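Local coordinates for endoglucanase (PDB 1VHO), which probably acts as a metal-dependent aminopeptidase of the M42 family, binding two divalent metal ions per subunit, despite its endoglucanase name, at residues D69-V74 and A153-T158; S76-Q81 and V147-I152; F82-P87 and Y133-V138; I114-P119 and L140-R145. One frame throughout, in Å; residues are numbered along the deposited sequence.

Contact 1: D69-V74 and A153-T158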
loop_
_atom_site.group_PDB
_atom_site.type_symbol
_atom_site.label_atom_id
_atom_site.label_comp_id
_atom_site.label_asym_id
_atom_site.label_seq_id
_atom_site.Cartn_x
_atom_site.Cartn_y
_atom_site.Cartn_z
ATOM N N ASP A 69 2.561 -4.610 0.350
ATOM C CA ASP A 69 3.519 -4.935 -0.701
ATOM C C ASP A 69 3.589 -3.991 -1.861
ATOM O O ASP A 69 2.878 -2.970 -2.007
ATOM C CB ASP A 69 3.272 -6.402 -1.193
ATOM C CG ASP A 69 2.020 -6.557 -2.038
ATOM O OD1 ASP A 69 1.151 -5.655 -2.013
ATOM O OD2 ASP A 69 1.814 -7.568 -2.747
ATOM N N GLU A 70 4.519 -4.302 -2.766
ATOM C CA GLU A 70 4.720 -3.561 -4.000
ATOM C C GLU A 70 5.077 -4.564 -5.101
ATOM O O GLU A 70 5.440 -5.711 -4.810
ATOM C CB GLU A 70 5.861 -2.533 -3.925
ATOM C CG GLU A 70 7.251 -3.218 -3.656
ATOM C CD GLU A 70 8.232 -2.127 -3.208
ATOM O OE1 GLU A 70 8.839 -1.453 -4.080
ATOM O OE2 GLU A 70 8.398 -1.903 -1.999
ATOM N N ILE A 71 5.074 -4.106 -6.326
ATOM C CA ILE A 71 5.415 -5.019 -7.417
ATOM C C ILE A 71 6.904 -5.341 -7.363
ATOM O O ILE A 71 7.781 -4.614 -6.876
ATOM C CB ILE A 71 5.020 -4.455 -8.779
ATOM C CG1 ILE A 71 5.855 -3.249 -9.143
ATOM C CG2 ILE A 71 3.517 -4.115 -8.796
ATOM C CD1 ILE A 71 6.691 -3.506 -10.396
ATOM N N GLY A 72 7.174 -6.543 -7.874
ATOM C CA GLY A 72 8.552 -7.010 -7.915
ATOM C C GLY A 72 8.671 -8.010 -9.093
ATOM O O GLY A 72 7.653 -8.409 -9.704
ATOM N N PHE A 73 9.899 -8.339 -9.381
ATOM C CA PHE A 73 10.223 -9.291 -10.456
ATOM C C PHE A 73 11.281 -10.266 -9.937
ATOM O O PHE A 73 12.067 -9.951 -9.039
ATOM C CB PHE A 73 10.883 -8.562 -11.669
ATOM C CG PHE A 73 10.085 -7.436 -12.233
ATOM C CD1 PHE A 73 9.165 -7.628 -13.232
ATOM C CD2 PHE A 73 10.287 -6.139 -11.749
ATOM C CE1 PHE A 73 8.416 -6.565 -13.751
ATOM C CE2 PHE A 73 9.521 -5.089 -12.238
ATOM C CZ PHE A 73 8.607 -5.282 -13.258
ATOM N N VAL A 74 11.292 -11.460 -10.524
ATOM C CA VAL A 74 12.321 -12.432 -10.176
ATOM C C VAL A 74 13.107 -12.770 -11.441
ATOM O O VAL A 74 12.496 -12.791 -12.528
ATOM C CB VAL A 74 11.679 -13.721 -9.568
ATOM C CG1 VAL A 74 10.679 -14.349 -10.528
ATOM C CG2 VAL A 74 12.794 -14.684 -9.192
ATOM N N ALA A 153 13.936 -8.185 -8.058
ATOM C CA ALA A 153 14.094 -6.779 -8.439
ATOM C C ALA A 153 12.846 -5.990 -8.062
ATOM O O ALA A 153 11.767 -6.561 -7.999
ATOM C CB ALA A 153 14.214 -6.703 -9.982
ATOM N N VAL A 154 13.026 -4.705 -7.725
ATOM C CA VAL A 154 11.876 -3.849 -7.478
ATOM C C VAL A 154 12.143 -2.574 -8.311
ATOM O O VAL A 154 13.248 -2.402 -8.829
ATOM C CB VAL A 154 11.704 -3.474 -5.999
ATOM C CG1 VAL A 154 11.360 -4.741 -5.162
ATOM C CG2 VAL A 154 13.008 -2.862 -5.489
ATOM N N ILE A 155 11.175 -1.687 -8.379
ATOM C CA ILE A 155 11.367 -0.416 -9.091
ATOM C C ILE A 155 12.375 0.432 -8.332
ATOM O O ILE A 155 12.385 0.534 -7.101
ATOM C CB ILE A 155 9.995 0.322 -9.120
ATOM C CG1 ILE A 155 9.071 -0.401 -10.089
ATOM C CG2 ILE A 155 10.171 1.786 -9.528
ATOM C CD1 ILE A 155 9.549 -0.396 -11.497
ATOM N N ASP A 156 13.322 1.035 -9.072
ATOM C CA ASP A 156 14.351 1.851 -8.434
ATOM C C ASP A 156 13.907 3.328 -8.526
ATOM O O ASP A 156 14.095 3.926 -9.560
ATOM C CB ASP A 156 15.689 1.653 -9.125
ATOM C CG ASP A 156 16.859 2.387 -8.525
ATOM O OD1 ASP A 156 16.789 2.933 -7.393
ATOM O OD2 ASP A 156 17.919 2.481 -9.184
ATOM N N GLN A 157 13.238 3.795 -7.498
ATOM C CA GLN A 157 12.724 5.173 -7.473
ATOM C C GLN A 157 12.931 5.785 -6.088
ATOM O O GLN A 157 12.549 5.156 -5.080
ATOM C CB GLN A 157 11.200 5.164 -7.699
ATOM C CG GLN A 157 10.541 6.568 -7.737
ATOM C CD GLN A 157 10.929 7.329 -8.980
ATOM O OE1 GLN A 157 11.104 6.788 -10.074
ATOM N NE2 GLN A 157 11.052 8.679 -8.927
ATOM N N THR A 158 13.438 7.005 -6.101
ATOM C CA THR A 158 13.643 7.730 -4.820
ATOM C C THR A 158 12.472 8.713 -4.703
ATOM O O THR A 158 12.250 9.489 -5.636
ATOM C CB THR A 158 14.979 8.455 -4.887
ATOM O OG1 THR A 158 16.018 7.415 -4.860
ATOM C CG2 THR A 158 15.230 9.355 -3.670
HETATM O O HOH W 1 8.510 -2.053 -6.837
#

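Contact 2: S76-Q81 and V147-I152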
loop_
_atom_site.group_PDB
_atom_site.type_symbol
_atom_site.label_atom_id
_atom_site.label_comp_id
_atom_site.label_asym_id
_atom_site.label_seq_id
_atom_site.Cartn_x
_atom_site.Cartn_y
_atom_site.Cartn_z
ATOM N N SER A 76 14.181 -15.080 -13.933
ATOM C CA SER A 76 13.750 -16.465 -14.187
ATOM C C SER A 76 14.708 -17.201 -15.101
ATOM O O SER A 76 14.701 -18.428 -15.130
ATOM C CB SER A 76 12.364 -16.417 -14.849
ATOM O OG SER A 76 12.457 -15.588 -15.988
ATOM N N LYS A 77 15.533 -16.467 -15.837
ATOM C CA LYS A 77 16.432 -17.113 -16.785
ATOM C C LYS A 77 17.612 -16.223 -17.108
ATOM O O LYS A 77 17.440 -14.999 -17.217
ATOM C CB LYS A 77 15.590 -17.351 -18.058
ATOM C CG LYS A 77 16.306 -17.971 -19.225
ATOM C CD LYS A 77 15.325 -18.376 -20.334
ATOM C CE LYS A 77 14.613 -17.152 -20.884
ATOM N NZ LYS A 77 14.118 -17.339 -22.278
ATOM N N VAL A 78 18.790 -16.836 -17.140
ATOM C CA VAL A 78 19.997 -16.095 -17.495
ATOM C C VAL A 78 20.568 -16.734 -18.768
ATOM O O VAL A 78 21.095 -17.837 -18.661
ATOM C CB VAL A 78 21.030 -16.062 -16.376
ATOM C CG1 VAL A 78 22.400 -15.607 -16.884
ATOM C CG2 VAL A 78 20.579 -15.137 -15.249
ATOM N N GLU A 79 20.285 -16.158 -19.945
ATOM C CA GLU A 79 20.815 -16.726 -21.181
ATOM C C GLU A 79 21.678 -15.724 -21.941
ATOM O O GLU A 79 21.242 -14.646 -22.353
ATOM C CB GLU A 79 19.766 -17.336 -22.080
ATOM C CG GLU A 79 18.680 -16.453 -22.636
ATOM C CD GLU A 79 17.405 -17.216 -22.950
ATOM O OE1 GLU A 79 16.365 -16.573 -23.231
ATOM O OE2 GLU A 79 17.430 -18.465 -22.924
ATOM N N GLY A 80 22.924 -16.134 -22.165
ATOM C CA GLY A 80 23.863 -15.236 -22.875
ATOM C C GLY A 80 24.011 -13.991 -21.993
ATOM O O GLY A 80 24.106 -14.089 -20.777
ATOM N N GLN A 81 23.990 -12.801 -22.616
ATOM C CA GLN A 81 24.118 -11.602 -21.790
ATOM C C GLN A 81 22.773 -11.082 -21.321
ATOM O O GLN A 81 22.724 -10.007 -20.706
ATOM C CB GLN A 81 24.882 -10.511 -22.555
ATOM C CG GLN A 81 24.142 -9.941 -23.721
ATOM C CD GLN A 81 24.970 -9.019 -24.599
ATOM O OE1 GLN A 81 25.393 -9.479 -25.659
ATOM N NE2 GLN A 81 25.138 -7.735 -24.279
ATOM N N VAL A 147 24.228 -11.654 -11.377
ATOM C CA VAL A 147 22.803 -11.619 -11.137
ATOM C C VAL A 147 22.464 -13.111 -11.309
ATOM O O VAL A 147 23.204 -13.735 -12.115
ATOM C CB VAL A 147 22.028 -10.680 -12.021
ATOM C CG1 VAL A 147 20.588 -11.125 -12.242
ATOM C CG2 VAL A 147 21.983 -9.255 -11.443
ATOM N N ARG A 148 21.622 -13.705 -10.498
ATOM C CA ARG A 148 21.339 -15.131 -10.654
ATOM C C ARG A 148 19.841 -15.392 -10.700
ATOM O O ARG A 148 19.030 -14.613 -10.212
ATOM C CB ARG A 148 21.855 -15.935 -9.452
ATOM C CG ARG A 148 23.349 -16.025 -9.247
ATOM C CD ARG A 148 23.684 -15.818 -7.779
ATOM N NE ARG A 148 23.041 -16.742 -6.860
ATOM C CZ ARG A 148 22.399 -16.426 -5.744
ATOM N NH1 ARG A 148 22.255 -15.168 -5.342
ATOM N NH2 ARG A 148 21.874 -17.374 -4.968
ATOM N N VAL A 149 19.519 -16.590 -11.203
ATOM C CA VAL A 149 18.128 -17.009 -11.238
ATOM C C VAL A 149 17.643 -16.934 -9.791
ATOM O O VAL A 149 18.396 -17.361 -8.920
ATOM C CB VAL A 149 17.997 -18.422 -11.834
ATOM C CG1 VAL A 149 16.643 -19.034 -11.510
ATOM C CG2 VAL A 149 18.142 -18.325 -13.370
ATOM N N GLY A 150 16.465 -16.352 -9.533
ATOM C CA GLY A 150 16.025 -16.272 -8.133
ATOM C C GLY A 150 16.250 -14.886 -7.516
ATOM O O GLY A 150 15.617 -14.594 -6.483
ATOM N N ASP A 151 17.055 -14.042 -8.152
ATOM C CA ASP A 151 17.294 -12.697 -7.583
ATOM C C ASP A 151 16.004 -11.884 -7.773
ATOM O O ASP A 151 15.329 -12.048 -8.779
ATOM C CB ASP A 151 18.504 -12.029 -8.237
ATOM C CG ASP A 151 19.821 -12.604 -7.657
ATOM O OD1 ASP A 151 19.827 -13.226 -6.587
ATOM O OD2 ASP A 151 20.839 -12.439 -8.310
ATOM N N ILE A 152 15.729 -10.995 -6.814
ATOM C CA ILE A 152 14.469 -10.227 -6.867
ATOM C C ILE A 152 14.757 -8.754 -7.192
ATOM O O ILE A 152 15.654 -8.169 -6.626
ATOM C CB ILE A 152 13.785 -10.312 -5.505
ATOM C CG1 ILE A 152 13.327 -11.779 -5.186
ATOM C CG2 ILE A 152 12.574 -9.366 -5.402
ATOM C CD1 ILE A 152 12.306 -12.297 -6.170
#

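Contact 3: F82-P87 and Y133-V138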
loop_
_atom_site.group_PDB
_atom_site.type_symbol
_atom_site.label_atom_id
_atom_site.label_comp_id
_atom_site.label_asym_id
_atom_site.label_seq_id
_atom_site.Cartn_x
_atom_site.Cartn_y
_atom_site.Cartn_z
ATOM N N PHE A 82 21.661 -11.789 -21.547
ATOM C CA PHE A 82 20.368 -11.257 -21.139
ATOM C C PHE A 82 19.674 -12.029 -20.032
ATOM O O PHE A 82 19.498 -13.257 -20.071
ATOM C CB PHE A 82 19.437 -11.081 -22.346
ATOM C CG PHE A 82 20.045 -10.277 -23.470
ATOM C CD1 PHE A 82 20.234 -8.908 -23.363
ATOM C CD2 PHE A 82 20.462 -10.907 -24.647
ATOM C CE1 PHE A 82 20.820 -8.169 -24.365
ATOM C CE2 PHE A 82 21.057 -10.180 -25.653
ATOM C CZ PHE A 82 21.234 -8.802 -25.536
ATOM N N ALA A 83 19.313 -11.331 -18.951
ATOM C CA ALA A 83 18.569 -11.981 -17.857
ATOM C C ALA A 83 17.092 -11.624 -18.056
ATOM O O ALA A 83 16.718 -10.438 -18.216
ATOM C CB ALA A 83 19.016 -11.561 -16.489
ATOM N N ARG A 84 16.230 -12.633 -17.989
ATOM C CA ARG A 84 14.805 -12.400 -18.146
ATOM C C ARG A 84 14.135 -12.199 -16.771
ATOM O O ARG A 84 14.519 -12.900 -15.848
ATOM C CB ARG A 84 14.139 -13.637 -18.820
ATOM C CG ARG A 84 12.619 -13.497 -18.753
ATOM C CD ARG A 84 11.917 -14.726 -19.285
ATOM N NE ARG A 84 11.847 -14.714 -20.750
ATOM C CZ ARG A 84 11.555 -15.815 -21.442
ATOM N NH1 ARG A 84 11.322 -16.965 -20.802
ATOM N NH2 ARG A 84 11.516 -15.753 -22.763
ATOM N N LEU A 85 13.210 -11.257 -16.660
ATOM C CA LEU A 85 12.534 -11.014 -15.390
ATOM C C LEU A 85 11.038 -11.346 -15.496
ATOM O O LEU A 85 10.440 -10.958 -16.501
ATOM C CB LEU A 85 12.588 -9.522 -15.003
ATOM C CG LEU A 85 13.981 -8.902 -14.828
ATOM C CD1 LEU A 85 13.837 -7.425 -14.421
ATOM C CD2 LEU A 85 14.764 -9.645 -13.767
ATOM N N GLU A 86 10.484 -12.004 -14.502
ATOM C CA GLU A 86 9.074 -12.324 -14.460
ATOM C C GLU A 86 8.436 -11.658 -13.241
ATOM O O GLU A 86 9.051 -11.667 -12.194
ATOM C CB GLU A 86 8.886 -13.868 -14.311
ATOM C CG GLU A 86 9.220 -14.520 -15.643
ATOM C CD GLU A 86 8.817 -15.965 -15.776
ATOM O OE1 GLU A 86 8.976 -16.480 -16.903
ATOM O OE2 GLU A 86 8.359 -16.579 -14.783
ATOM N N PRO A 87 7.246 -11.093 -13.363
ATOM C CA PRO A 87 6.584 -10.490 -12.227
ATOM C C PRO A 87 6.379 -11.488 -11.104
ATOM O O PRO A 87 6.263 -12.712 -11.350
ATOM C CB PRO A 87 5.242 -9.995 -12.743
ATOM C CG PRO A 87 5.292 -10.138 -14.217
ATOM C CD PRO A 87 6.406 -11.114 -14.571
ATOM N N TYR A 133 10.349 -8.615 -28.240
ATOM C CA TYR A 133 9.594 -7.473 -27.812
ATOM C C TYR A 133 8.856 -7.576 -26.493
ATOM O O TYR A 133 8.878 -6.641 -25.674
ATOM C CB TYR A 133 8.517 -7.122 -28.884
ATOM N N ASP A 134 8.107 -8.645 -26.268
ATOM C CA ASP A 134 7.339 -8.792 -25.047
ATOM C C ASP A 134 8.124 -9.107 -23.790
ATOM O O ASP A 134 7.658 -8.761 -22.697
ATOM C CB ASP A 134 6.287 -9.901 -25.254
ATOM C CG ASP A 134 6.945 -11.181 -25.728
ATOM O OD1 ASP A 134 7.228 -11.329 -26.938
ATOM O OD2 ASP A 134 7.182 -12.062 -24.879
ATOM N N GLU A 135 9.274 -9.770 -23.875
ATOM C CA GLU A 135 10.038 -10.114 -22.698
ATOM C C GLU A 135 10.596 -8.916 -21.919
ATOM O O GLU A 135 10.996 -7.891 -22.446
ATOM C CB GLU A 135 11.229 -11.012 -23.020
ATOM C CG GLU A 135 10.925 -12.244 -23.842
ATOM C CD GLU A 135 12.209 -12.975 -24.209
ATOM O OE1 GLU A 135 12.607 -12.902 -25.390
ATOM O OE2 GLU A 135 12.810 -13.609 -23.306
ATOM N N ILE A 136 10.632 -9.133 -20.612
ATOM C CA ILE A 136 11.182 -8.135 -19.676
ATOM C C ILE A 136 12.626 -8.585 -19.424
ATOM O O ILE A 136 12.795 -9.679 -18.926
ATOM C CB ILE A 136 10.461 -8.212 -18.316
ATOM C CG1 ILE A 136 8.947 -8.088 -18.536
ATOM C CG2 ILE A 136 10.956 -7.123 -17.360
ATOM C CD1 ILE A 136 8.578 -6.899 -19.365
ATOM N N PHE A 137 13.612 -7.773 -19.779
ATOM C CA PHE A 137 14.976 -8.237 -19.557
ATOM C C PHE A 137 15.918 -7.110 -19.157
ATOM O O PHE A 137 15.589 -5.942 -19.291
ATOM C CB PHE A 137 15.541 -8.850 -20.881
ATOM C CG PHE A 137 15.811 -7.879 -21.971
ATOM C CD1 PHE A 137 17.079 -7.327 -22.154
ATOM C CD2 PHE A 137 14.801 -7.453 -22.831
ATOM C CE1 PHE A 137 17.314 -6.408 -23.150
ATOM C CE2 PHE A 137 15.018 -6.537 -23.841
ATOM C CZ PHE A 137 16.301 -5.997 -23.997
ATOM N N VAL A 138 17.096 -7.508 -18.695
ATOM C CA VAL A 138 18.161 -6.546 -18.398
ATOM C C VAL A 138 19.413 -7.117 -19.074
ATOM O O VAL A 138 19.462 -8.362 -19.234
ATOM C CB VAL A 138 18.404 -6.234 -16.938
ATOM C CG1 VAL A 138 17.184 -5.448 -16.401
ATOM C CG2 VAL A 138 18.716 -7.439 -16.070
#

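Contact 4: I114-P119 and L140-R145. With SO4 (sulfate ion), chain E.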
loop_
_atom_site.group_PDB
_atom_site.type_symbol
_atom_site.label_atom_id
_atom_site.label_comp_id
_atom_site.label_asym_id
_atom_site.label_seq_id
_atom_site.Cartn_x
_atom_site.Cartn_y
_atom_site.Cartn_z
ATOM N N ILE A 114 15.223 -1.771 -17.465
ATOM C CA ILE A 114 14.521 -2.804 -18.222
ATOM C C ILE A 114 14.531 -2.494 -19.717
ATOM O O ILE A 114 14.326 -1.347 -20.177
ATOM C CB ILE A 114 13.057 -2.930 -17.745
ATOM C CG1 ILE A 114 13.023 -3.552 -16.334
ATOM C CG2 ILE A 114 12.242 -3.773 -18.726
ATOM C CD1 ILE A 114 11.642 -3.491 -15.730
ATOM N N GLY A 115 14.958 -3.481 -20.509
ATOM C CA GLY A 115 15.002 -3.400 -21.935
ATOM C C GLY A 115 16.138 -2.613 -22.546
ATOM O O GLY A 115 16.235 -2.532 -23.774
HETATM N N MSE A 116 17.057 -2.048 -21.741
HETATM C CA MSE A 116 18.136 -1.295 -22.270
HETATM C C MSE A 116 19.289 -2.194 -22.724
HETATM O O MSE A 116 19.792 -2.957 -21.933
HETATM C CB MSE A 116 18.718 -0.299 -21.214
HETATM C CG MSE A 116 19.784 0.616 -21.893
HETATM SE SE MSE A 116 20.309 1.911 -20.490
HETATM C CE MSE A 116 21.531 0.904 -19.549
ATOM N N LEU A 117 19.785 -1.998 -23.940
ATOM C CA LEU A 117 20.929 -2.783 -24.394
ATOM C C LEU A 117 22.216 -1.978 -24.172
ATOM O O LEU A 117 22.203 -0.754 -24.337
ATOM C CB LEU A 117 20.859 -2.990 -25.946
ATOM C CG LEU A 117 19.639 -3.822 -26.404
ATOM C CD1 LEU A 117 19.522 -3.841 -27.925
ATOM C CD2 LEU A 117 19.735 -5.211 -25.816
ATOM N N ALA A 118 23.295 -2.673 -23.871
ATOM C CA ALA A 118 24.605 -2.015 -23.774
ATOM C C ALA A 118 24.974 -1.558 -25.203
ATOM O O ALA A 118 24.501 -2.174 -26.176
ATOM C CB ALA A 118 25.663 -3.058 -23.386
ATOM N N PRO A 119 25.677 -0.461 -25.360
ATOM C CA PRO A 119 26.059 0.014 -26.686
ATOM C C PRO A 119 26.614 -1.122 -27.541
ATOM O O PRO A 119 27.537 -1.806 -27.133
ATOM C CB PRO A 119 27.107 1.061 -26.404
ATOM C CG PRO A 119 26.729 1.595 -25.012
ATOM C CD PRO A 119 26.281 0.361 -24.267
ATOM N N LEU A 140 22.965 -8.016 -18.883
ATOM C CA LEU A 140 23.951 -8.388 -17.873
ATOM C C LEU A 140 25.337 -7.844 -18.068
ATOM O O LEU A 140 26.091 -7.676 -17.091
ATOM C CB LEU A 140 24.033 -9.910 -17.758
ATOM C CG LEU A 140 23.169 -10.628 -16.726
ATOM C CD1 LEU A 140 21.949 -9.834 -16.296
ATOM C CD2 LEU A 140 22.765 -11.994 -17.270
ATOM N N SER A 141 25.709 -7.449 -19.298
ATOM C CA SER A 141 27.034 -6.899 -19.524
ATOM C C SER A 141 27.143 -5.528 -18.871
ATOM O O SER A 141 28.252 -4.988 -18.794
ATOM C CB SER A 141 27.344 -6.835 -21.029
ATOM O OG SER A 141 26.537 -5.855 -21.614
ATOM N N LEU A 142 26.032 -4.914 -18.475
ATOM C CA LEU A 142 25.987 -3.641 -17.807
ATOM C C LEU A 142 26.081 -3.772 -16.284
ATOM O O LEU A 142 26.191 -2.737 -15.617
ATOM C CB LEU A 142 24.707 -2.860 -18.139
ATOM C CG LEU A 142 24.598 -2.408 -19.608
ATOM C CD1 LEU A 142 23.253 -1.821 -19.937
ATOM C CD2 LEU A 142 25.707 -1.434 -19.982
ATOM N N CYS A 143 26.021 -4.959 -15.710
ATOM C CA CYS A 143 26.098 -5.051 -14.257
ATOM C C CYS A 143 27.536 -5.138 -13.750
ATOM O O CYS A 143 28.424 -5.626 -14.419
ATOM C CB CYS A 143 25.344 -6.231 -13.650
ATOM S SG CYS A 143 23.841 -6.725 -14.412
ATOM N N GLU A 144 27.636 -4.796 -12.460
ATOM C CA GLU A 144 28.950 -4.817 -11.813
ATOM C C GLU A 144 29.457 -6.242 -11.704
ATOM O O GLU A 144 30.593 -6.540 -12.085
ATOM C CB GLU A 144 28.851 -4.140 -10.446
ATOM C CG GLU A 144 28.424 -2.670 -10.577
ATOM C CD GLU A 144 29.423 -1.895 -11.423
ATOM O OE1 GLU A 144 28.987 -1.256 -12.409
ATOM O OE2 GLU A 144 30.630 -1.956 -11.115
ATOM N N ARG A 145 28.643 -7.093 -11.112
ATOM C CA ARG A 145 28.934 -8.491 -10.911
ATOM C C ARG A 145 27.705 -9.308 -11.321
ATOM O O ARG A 145 26.736 -8.751 -11.847
ATOM C CB ARG A 145 29.307 -8.841 -9.480
ATOM C CG ARG A 145 30.013 -7.841 -8.632
ATOM C CD ARG A 145 31.223 -8.301 -7.906
ATOM N NE ARG A 145 31.241 -9.624 -7.310
ATOM C CZ ARG A 145 31.878 -9.853 -6.151
ATOM N NH1 ARG A 145 32.492 -8.842 -5.539
ATOM N NH2 ARG A 145 31.899 -11.058 -5.612
HETATM S S SO4 E . 29.813 -12.886 -8.779
HETATM O O1 SO4 E . 29.474 -11.480 -8.404
HETATM O O2 SO4 E . 28.560 -13.712 -8.779
HETATM O O3 SO4 E . 30.430 -12.885 -10.141
HETATM O O4 SO4 E . 30.785 -13.432 -7.780
#

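Contact 1: D69-V74 and A153-T158
Phe73 and Ala153 form an antiparallel hydrogen-bonded pair in a buried beta-sheet contact, between two neighbouring inner strands of the six-stranded antiparallel sheet. Phe73 N donates to Ala153 O at 2.9 Å. Ala153 N donates to Phe73 O at 2.8 Å. Phe73 CB and Ala153 CB share one face, 4.2 Å apart.

Beyond this pair a water takes over the bridging. It donates to Glu70 OE1 at 2.8 Å and to Ile71 O at 2.7 Å. It accepts from Ile155 N at 3.1 Å. The Glu70 side chain crosses Val154 at about a right angle, with OE1 facing Val154 CB. OE1 also takes a salt bridge from Lys169, and OE2 is held by Arg174 and the backbone N of Gly19. Ile71 CG1 stands between its backbone N and carbonyl carbon (chi1 68°), and CD1 beyond it touches Ile155 CG1 at 3.9 Å.

Strands 73-79 and 152-155 are the first and last of this sheet along the chain. The Glu70 side chain lies about 6 Å from that of Asp172, a predicted zinc ligand. Such a junction, where an inserted beta domain leaves the metal-binding catalytic domain, is typical of M42 peptidases.

Contact 2: S76-Q81 and V147-I152
Val149 and Val78 carry a small surface contact between strand 73-79 and the loop that leads into strand 152-155. Residues 76-78 and 147-149 run 128° apart in direction.

The contacts across the two segments are van der Waals in kind. Val149 CG2 lies against the strand backbone, 3.9 Å from Ser76 O and 4.0 Å from Lys77 CA. Its CG1 is anti to the backbone N (chi1 163°), which leaves CG2 as the branch closer to the strand; CG1 only grazes Ser76 O. Val78 points toward the loop. Its CG2 approaches Val149 CG2 at 4.4 Å and Val147 O at 4.3 Å.

Hydrogen bonds shape the loop from within. Arg148 to Asp151 form a type II beta turn, closed by Asp151 N to Arg148 O at 2.9 Å. At the backbone angles of Gly150 a CB would run into the carbonyl O of Val149, so the position suits glycine. Asp151 OD2 takes the N-H of Arg148 at 2.6 Å. Gly150 and Asp151 also make backbone bonds to Val75, which tie the turn to the strand.

Charged groups pair within each segment. Lys77 NZ makes a salt bridge to Glu79 OE1 at 2.6 Å, from above the carboxylate plane. Arg84 NH2 lies close to the same lysine, so Glu79 may ease that repulsion. Arg148 NH1 and Asp151 OD1 attract by charge alone.

The chemistry implies that dispersion and shape hold these segments together, while polar bonds within the loop set the turn that carries Val149.

Contact 3: F82-P87 and Y133-V138
Leu85 and Ile136 fit together at about a right angle. Ile136 CG2 rests on Leu85 CB at 3.7 Å. Ile136 CB presses on the neighbouring carbonyl, 3.3 Å from Leu85 O. Alongside, Leu85 N donates to Ile136 O at 2.8 Å. Leu85 CD1 also reaches toward Val138 CG1. The small methyl of Ala83 accommodates the branched Val138, CB to CG2 at 4.2 Å.

This is the edge of the six-stranded antiparallel sheet, where strand 137-139 adds to strand 82-87. Ala83 and Val138 are a hydrogen-bonded pair; Arg84 and Phe137 are a non-hydrogen-bonded pair.

The side chains of Phe82 and Phe137 lie side by side and point the same way, but their ring planes are turned 86° to each other in an oblique pairing. Phe82 CD1 meets Phe137 CD1 at 3.7 Å. Phe137 CG sits between its backbone N and carbonyl carbon (chi1 70°), which puts it on the side where Phe82 lies. Leu117 borders both rings.

Arg84 crosses Glu135 at about a right angle and forms a salt bridge, NH2 to OE2 at 2.6 Å. NE adds a weak bond to the same oxygen. NH2 comes from above the carboxylate plane, and the guanidinium and carboxylate planes are turned 71° against each other. An alanine in place of Arg84 would probably leave Glu135 OE2 without its charged mate and the carboxylate freer to turn. Glu135 OE1 is held separately by Thr132 N.

Contact 4: I114-P119 and L140-R145
Leu142 buries the most surface here, followed by Ala118 and Met116. Two loops of the antiparallel beta domain meet at its surface, far from the predicted metal site. One follows strand 108-113. The other follows strand 137-139 and opens with a 3-10 segment, 140-142, where Cys143 N bonds to Leu140 O at 3.0 Å.

Leu142 points toward the other loop. Its CG is anti to its carbonyl carbon (chi1 -66°), and its two methyl groups divide the work. CD2 lies 3.8 Å from Ala118 CB. CD1 turns to Met116, which is present as selenomethionine. The two side chains cross at about a right angle. The Met116 chain bends at chi3 (82°), and this sets CE beside Leu142 CD1. The modelled separation there is tighter than normal carbon packing, so its exact value is doubtful.

Ala118 faces the 3-10 segment and receives two neighbours on CB. Besides Leu142, Ser141 OG lies 3.4 Å from Ala118 CB. The hydroxyl has its polar partner in Asp139, whose OD1 it meets. Asp139 OD2 takes the N-H of Ala118, so one carboxylate joins both loops beside the apolar contact.

Further along, Cys143 SG is bonded covalently to the arsenic of a cacodylate, probably from the crystallisation liquor. A sulfate, probably also from the liquor and somewhat doubtful in its exact position, lies at the edge of the Arg145 guanidinium. Arg145 NH2 makes a weak bond to its O4 at 3.4 Å, and Gly146 N binds the same ion.

In the fold
All four contacts belong to one antiparallel beta domain, on the same side of the chain's centre. Contact 1 lies nearest that centre, about 13 Å away, and contact 4 farthest, about 30 Å. Along the chain contact 1 encloses the other three, and contact 2 encloses contacts 3 and 4, whose segments alternate. Strand 73-79 serves contacts 1 and 2. Strand 82-87 follows it and brings in contact 3, whose centre is about 9 Å from that of contact 2. Contacts 3 and 4 are linked by a probable hydrogen bond between Gly115 N and Phe137 O. The domain is thus entered and left at contact 1, close to the predicted metal site, with its loops projecting outward.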